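CRISPR-associated protein,CRISPR-associated endonuclease Cas9 (Corynebacterium diphtheriae, PDB 6JOO) cuts invading double-stranded DNA under the direction of a guide RNA, as a CRISPR-associated endonuclease of bacterial adaptive immunity. Local coordinates at residues L652-G657 with Q781-V786. Numbering follows the deposited sequence.
Sequences LRLGNG and QDLFSV. With nucleotides of chain B.
The Phe784 ring receives Leu652 at its edge: CD2 of Leu652 lies near the ring plane, 3.8 Å from CZ. The two side chains cross at about a right angle. Trp816 stacks on the same ring, and His751 meets it edge-to-face. U79 of chain B, in the guide RNA, also borders it: C4 sits at the edge in the ring plane, while N3 approaches obliquely, 3.5 Å from Phe784 CD2. N3 of U79 donates to Asp782 OD1 in a nearly straight bond (167°), and O2 of U79 accepts from Leu783 N at 2.9 Å. The two bonds are consistent with recognition of a uracil, whose N3-H lies beside O2.

Leu783 points toward 652-657, its CD1 3.8 Å from Leu652 O and 3.9 Å from Leu654 CB, so this packing is apolar apart from the carbonyl. Arg653 turns the other way, to the C78 phosphate of chain B. A bend at chi3 (54°) brings Arg653 NE to OP1 of C78 at 2.7 Å, while NH2 takes OP2. OP1 of C78 is gripped by three donors, this NE, Leu652 N and Arg653 N, the last at 3.0 Å.

Both segments are loops in the part of the engineered fusion that holds the Topo homology and C-terminal domains. Loop 652-657 follows strand 645-647, at the edge of the six-stranded sheet. Loop 781-786 belongs to the Topo homology domain, between strand 764-771 and helix 793-796.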
loop_
_atom_site.group_PDB
_atom_site.type_symbol
_atom_site.label_atom_id
_atom_site.label_comp_id
_atom_site.label_asym_id
_atom_site.label_seq_id
_atom_site.Cartn_x
_atom_site.Cartn_y
_atom_site.Cartn_z
ATOM N N LEU A 652 -13.087 8.849 6.702
ATOM C CA LEU A 652 -13.451 10.256 6.653
ATOM C C LEU A 652 -12.273 11.180 6.382
ATOM O O LEU A 652 -12.486 12.382 6.197
ATOM C CB LEU A 652 -14.128 10.670 7.970
ATOM C CG LEU A 652 -15.385 9.890 8.371
ATOM C CD1 LEU A 652 -16.022 10.449 9.642
ATOM C CD2 LEU A 652 -16.391 9.868 7.229
ATOM N N ARG A 653 -11.048 10.666 6.370
ATOM C CA ARG A 653 -9.901 11.509 6.072
ATOM C C ARG A 653 -9.880 11.867 4.590
ATOM O O ARG A 653 -10.506 11.210 3.755
ATOM C CB ARG A 653 -8.602 10.810 6.468
ATOM C CG ARG A 653 -8.349 9.514 5.729
ATOM C CD ARG A 653 -7.269 8.709 6.421
ATOM N NE ARG A 653 -7.567 8.496 7.836
ATOM C CZ ARG A 653 -6.798 7.787 8.654
ATOM N NH1 ARG A 653 -5.691 7.224 8.189
ATOM N NH2 ARG A 653 -7.133 7.638 9.930
ATOM N N LEU A 654 -9.133 12.924 4.267
ATOM C CA LEU A 654 -9.176 13.462 2.911
ATOM C C LEU A 654 -8.470 12.543 1.926
ATOM O O LEU A 654 -8.920 12.378 0.784
ATOM C CB LEU A 654 -8.549 14.853 2.881
ATOM C CG LEU A 654 -8.525 15.526 1.510
ATOM C CD1 LEU A 654 -9.924 15.571 0.921
ATOM C CD2 LEU A 654 -7.933 16.921 1.604
ATOM N N GLY A 655 -7.363 11.940 2.347
ATOM C CA GLY A 655 -6.588 11.109 1.445
ATOM C C GLY A 655 -7.279 9.783 1.184
ATOM O O GLY A 655 -7.733 9.106 2.113
ATOM N N ASN A 656 -7.344 9.397 -0.088
ATOM C CA ASN A 656 -8.023 8.164 -0.463
ATOM C C ASN A 656 -7.476 7.780 -1.836
ATOM O O ASN A 656 -8.086 8.037 -2.877
ATOM C CB ASN A 656 -9.540 8.327 -0.485
ATOM C CG ASN A 656 -10.263 7.057 -0.887
ATOM O OD1 ASN A 656 -9.710 5.961 -0.880
ATOM N ND2 ASN A 656 -11.534 7.207 -1.217
ATOM N N GLY A 657 -6.290 7.172 -1.826
ATOM C CA GLY A 657 -5.684 6.648 -3.037
ATOM C C GLY A 657 -5.281 7.739 -4.015
ATOM O O GLY A 657 -5.058 8.895 -3.657
ATOM N N GLN A 781 -9.429 21.597 8.251
ATOM C CA GLN A 781 -10.744 21.988 8.731
ATOM C C GLN A 781 -11.686 20.790 8.702
ATOM O O GLN A 781 -11.318 19.682 8.294
ATOM C CB GLN A 781 -11.303 23.139 7.893
ATOM C CG GLN A 781 -10.329 24.280 7.692
ATOM C CD GLN A 781 -10.917 25.393 6.857
ATOM O OE1 GLN A 781 -12.136 25.502 6.723
ATOM N NE2 GLN A 781 -10.055 26.225 6.285
ATOM N N ASP A 782 -12.910 21.022 9.171
ATOM C CA ASP A 782 -13.979 20.046 9.011
ATOM C C ASP A 782 -14.347 19.981 7.536
ATOM O O ASP A 782 -14.943 20.922 6.998
ATOM C CB ASP A 782 -15.182 20.433 9.864
ATOM C CG ASP A 782 -16.198 19.314 9.977
ATOM O OD1 ASP A 782 -15.901 18.200 9.504
ATOM O OD2 ASP A 782 -17.289 19.548 10.543
ATOM N N LEU A 783 -13.973 18.880 6.878
ATOM C CA LEU A 783 -14.227 18.745 5.449
ATOM C C LEU A 783 -15.710 18.852 5.121
ATOM O O LEU A 783 -16.070 19.291 4.022
ATOM C CB LEU A 783 -13.668 17.418 4.950
ATOM C CG LEU A 783 -12.199 17.183 5.290
ATOM C CD1 LEU A 783 -11.749 15.816 4.807
ATOM C CD2 LEU A 783 -11.331 18.280 4.688
ATOM N N PHE A 784 -16.581 18.458 6.048
ATOM C CA PHE A 784 -18.014 18.513 5.803
ATOM C C PHE A 784 -18.603 19.902 6.006
ATOM O O PHE A 784 -19.796 20.095 5.753
ATOM C CB PHE A 784 -18.728 17.501 6.698
ATOM C CG PHE A 784 -18.119 16.132 6.652
ATOM C CD1 PHE A 784 -18.207 15.360 5.507
ATOM C CD2 PHE A 784 -17.442 15.623 7.750
ATOM C CE1 PHE A 784 -17.642 14.102 5.456
ATOM C CE2 PHE A 784 -16.875 14.363 7.707
ATOM C CZ PHE A 784 -16.975 13.600 6.558
ATOM N N SER A 785 -17.803 20.870 6.452
ATOM C CA SER A 785 -18.250 22.252 6.567
ATOM C C SER A 785 -17.493 23.178 5.625
ATOM O O SER A 785 -17.658 24.401 5.709
ATOM C CB SER A 785 -18.109 22.744 8.009
ATOM O OG SER A 785 -18.941 22.003 8.883
ATOM N N VAL A 786 -16.672 22.629 4.734
ATOM C CA VAL A 786 -15.886 23.443 3.814
ATOM C C VAL A 786 -16.818 24.102 2.806
ATOM O O VAL A 786 -17.566 23.422 2.092
ATOM C CB VAL A 786 -14.819 22.595 3.112
ATOM C CG1 VAL A 786 -14.171 23.383 1.991
ATOM C CG2 VAL A 786 -13.779 22.129 4.113
ATOM P P U B 79 -11.551 10.914 12.952
ATOM O OP1 U B 79 -10.484 9.933 13.285
ATOM O OP2 U B 79 -12.233 11.668 14.033
ATOM O "O5'" U B 79 -10.970 11.975 11.914
ATOM C "C5'" U B 79 -10.340 11.565 10.709
ATOM C "C4'" U B 79 -10.294 12.691 9.707
ATOM O "O4'" U B 79 -11.591 12.833 9.073
ATOM C "C3'" U B 79 -9.990 14.070 10.276
ATOM O "O3'" U B 79 -8.598 14.300 10.411
ATOM C "C2'" U B 79 -10.659 15.012 9.279
ATOM O "O2'" U B 79 -9.831 15.227 8.145
ATOM C "C1'" U B 79 -11.876 14.195 8.840
ATOM N N1 U B 79 -13.106 14.545 9.586
ATOM C C2 U B 79 -13.696 15.782 9.389
ATOM O O2 U B 79 -13.249 16.631 8.634
ATOM N N3 U B 79 -14.837 15.996 10.129
ATOM C C4 U B 79 -15.444 15.128 11.012
ATOM O O4 U B 79 -16.471 15.475 11.598
ATOM C C5 U B 79 -14.779 13.871 11.147
ATOM C C6 U B 79 -13.665 13.632 10.446
ATOM P P C B 78 -10.666 7.512 9.324
ATOM O OP1 C B 78 -10.252 8.336 8.161
ATOM O OP2 C B 78 -9.729 7.359 10.463
ATOM O "O5'" C B 78 -12.036 8.097 9.887
ATOM C "C5'" C B 78 -12.916 7.292 10.656
ATOM C "C4'" C B 78 -13.863 8.138 11.468
ATOM O "O4'" C B 78 -14.836 7.298 12.123
ATOM C "C3'" C B 78 -13.239 8.939 12.597
ATOM O "O3'" C B 78 -12.693 10.157 12.128
ATOM C "C2'" C B 78 -14.399 9.144 13.571
ATOM O "O2'" C B 78 -15.132 10.308 13.237
ATOM C "C1'" C B 78 -15.281 7.913 13.307
ATOM N N1 C B 78 -15.262 6.927 14.410
ATOM C C2 C B 78 -16.487 6.365 14.770
ATOM O O2 C B 78 -17.498 6.703 14.136
ATOM N N3 C B 78 -16.538 5.457 15.774
ATOM C C4 C B 78 -15.421 5.123 16.421
ATOM N N4 C B 78 -15.511 4.228 17.409
ATOM C C5 C B 78 -14.159 5.697 16.078
ATOM C C6 C B 78 -14.123 6.590 15.080
ATOM P P C B 80 -7.975 14.824 11.795
ATOM O OP1 C B 80 -6.525 15.039 11.558
ATOM O OP2 C B 80 -8.391 13.919 12.899
ATOM O "O5'" C B 80 -8.670 16.239 12.012
ATOM C "C5'" C B 80 -8.438 17.308 11.110
ATOM C "C4'" C B 80 -9.392 18.451 11.341
ATOM O "O4'" C B 80 -10.746 18.025 11.052
ATOM C "C3'" C B 80 -9.469 18.982 12.762
ATOM O "O3'" C B 80 -8.414 19.874 13.072
ATOM C "C2'" C B 80 -10.849 19.630 12.805
ATOM O "O2'" C B 80 -10.817 20.914 12.199
ATOM C "C1'" C B 80 -11.655 18.704 11.894
ATOM N N1 C B 80 -12.469 17.713 12.638
ATOM C C2 C B 80 -13.672 18.129 13.221
ATOM O O2 C B 80 -14.012 19.321 13.120
ATOM N N3 C B 80 -14.432 17.225 13.887
ATOM C C4 C B 80 -14.044 15.950 13.982
ATOM N N4 C B 80 -14.829 15.099 14.650
ATOM C C5 C B 80 -12.827 15.502 13.391
ATOM C C6 C B 80 -12.083 16.405 12.732
#